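Local structure of conserved hypothetical protein Ta0289 (1PVM) at residues Thr26-Ala31 against Val75-Val80. The protein is of unknown function but pairs two CBS domains, modules that commonly bind adenosyl ligands, with a metal-binding Zn ribbon-like domain. Residues are numbered along the deposited sequence; the frame is centred on the assembly and turned at random.
Sequences TTVFDA and VPIRLV
Two backbone hydrogen bonds on either side of the T27-P76 pair define a single beta bridge: I77 N donates to T26 O (2.8 Å), the straighter of the two, and V28 N to V75 O (3.0 Å), the latter more bent at 140°. Both donors lie nearly along the C=O axis, and the CA of T27 comes within 3.3 Å of V75 O as a supplementary CH...O contact. T27 is also the N-cap of helix 28-38: its OG1 sits between backbone N and carbonyl carbon and accepts from D30 N at 3.1 Å. In this chain of two CBS domains, the bridge therefore ties the start of that helix to the loop between helix 58-65 and strand 87-89, where 77-79 forms a 3-10 turn. I77 has CG1 in the crowded position (chi1 59°), which sends CD1 to T26 CB (4.0 Å) and CG2 to A31 CB (3.8 Å); L56 of strand 52-57 touches both I77 and A31. An alanine in place of I77 would probably weaken this apolar join, since CG2 and CD1 make those contacts. Beside it, V28 CG2 meets V80 CG2 at 3.9 Å, the two side chains crossing at about a right angle, with F65 of helix 58-65 against both.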
# COMPACT_ATOMS: atom_id res chain seq x y z
N THR B 26 -7.18 -18.20 -4.92
CA THR B 26 -7.63 -17.62 -3.67
C THR B 26 -8.24 -16.28 -4.07
O THR B 26 -7.70 -15.60 -4.95
CB THR B 26 -6.43 -17.38 -2.72
OG1 THR B 26 -5.76 -18.61 -2.46
CG2 THR B 26 -6.91 -16.78 -1.40
N THR B 27 -9.36 -15.88 -3.47
CA THR B 27 -9.96 -14.60 -3.82
C THR B 27 -9.18 -13.46 -3.18
O THR B 27 -8.40 -13.68 -2.24
CB THR B 27 -11.42 -14.50 -3.35
OG1 THR B 27 -11.45 -14.47 -1.92
CG2 THR B 27 -12.23 -15.69 -3.86
N VAL B 28 -9.38 -12.26 -3.69
CA VAL B 28 -8.72 -11.08 -3.15
C VAL B 28 -9.16 -10.91 -1.70
O VAL B 28 -8.36 -10.55 -0.83
CB VAL B 28 -9.08 -9.82 -3.98
CG1 VAL B 28 -8.63 -8.56 -3.26
CG2 VAL B 28 -8.41 -9.88 -5.34
N PHE B 29 -10.44 -11.18 -1.44
CA PHE B 29 -10.97 -11.07 -0.09
C PHE B 29 -10.23 -11.99 0.88
O PHE B 29 -9.79 -11.56 1.95
CB PHE B 29 -12.46 -11.43 -0.08
CG PHE B 29 -13.10 -11.37 1.28
CD1 PHE B 29 -13.33 -10.15 1.91
CD2 PHE B 29 -13.45 -12.54 1.95
CE1 PHE B 29 -13.91 -10.09 3.18
CE2 PHE B 29 -14.03 -12.50 3.22
CZ PHE B 29 -14.26 -11.27 3.84
N ASP B 30 -10.07 -13.25 0.52
CA ASP B 30 -9.38 -14.19 1.40
C ASP B 30 -7.88 -13.93 1.53
O ASP B 30 -7.30 -14.15 2.59
CB ASP B 30 -9.61 -15.63 0.95
CG ASP B 30 -11.03 -16.11 1.23
OD1 ASP B 30 -11.64 -15.60 2.20
OD2 ASP B 30 -11.53 -16.99 0.50
N ALA B 31 -7.26 -13.44 0.46
CA ALA B 31 -5.83 -13.16 0.50
C ALA B 31 -5.55 -11.98 1.41
O ALA B 31 -4.61 -11.99 2.20
CB ALA B 31 -5.31 -12.88 -0.91
N VAL B 75 -12.98 -12.15 -7.34
CA VAL B 75 -11.79 -12.06 -8.17
C VAL B 75 -10.62 -12.88 -7.63
O VAL B 75 -10.15 -12.64 -6.52
CB VAL B 75 -11.31 -10.60 -8.29
CG1 VAL B 75 -10.04 -10.54 -9.13
CG2 VAL B 75 -12.42 -9.74 -8.91
N PRO B 76 -10.16 -13.88 -8.41
CA PRO B 76 -9.03 -14.71 -7.97
C PRO B 76 -7.75 -13.87 -8.08
O PRO B 76 -7.60 -13.10 -9.03
CB PRO B 76 -9.06 -15.88 -8.95
CG PRO B 76 -9.57 -15.25 -10.21
CD PRO B 76 -10.68 -14.35 -9.70
N ILE B 77 -6.83 -14.03 -7.13
CA ILE B 77 -5.62 -13.22 -7.15
C ILE B 77 -4.72 -13.38 -8.37
O ILE B 77 -3.87 -12.53 -8.63
CB ILE B 77 -4.80 -13.40 -5.85
CG1 ILE B 77 -4.40 -14.86 -5.65
CG2 ILE B 77 -5.62 -12.91 -4.66
CD1 ILE B 77 -3.55 -15.09 -4.40
N ARG B 78 -4.90 -14.46 -9.14
CA ARG B 78 -4.10 -14.67 -10.35
C ARG B 78 -4.29 -13.49 -11.30
O ARG B 78 -3.40 -13.16 -12.09
CB ARG B 78 -4.50 -15.98 -11.04
CG ARG B 78 -5.97 -16.06 -11.39
CD ARG B 78 -6.42 -17.50 -11.63
NE ARG B 78 -5.80 -18.08 -12.82
CZ ARG B 78 -5.91 -19.36 -13.17
NH1 ARG B 78 -6.60 -20.19 -12.40
NH2 ARG B 78 -5.33 -19.80 -14.28
N LEU B 79 -5.46 -12.85 -11.23
CA LEU B 79 -5.76 -11.71 -12.09
C LEU B 79 -5.21 -10.40 -11.54
O LEU B 79 -5.24 -9.38 -12.21
CB LEU B 79 -7.28 -11.56 -12.24
CG LEU B 79 -8.05 -12.71 -12.88
CD1 LEU B 79 -9.53 -12.37 -12.93
CD2 LEU B 79 -7.51 -12.96 -14.28
N VAL B 80 -4.68 -10.45 -10.32
CA VAL B 80 -4.19 -9.26 -9.64
C VAL B 80 -2.69 -9.23 -9.37
O VAL B 80 -2.04 -8.19 -9.51
CB VAL B 80 -4.94 -9.07 -8.30
CG1 VAL B 80 -4.50 -7.80 -7.61
CG2 VAL B 80 -6.44 -9.06 -8.55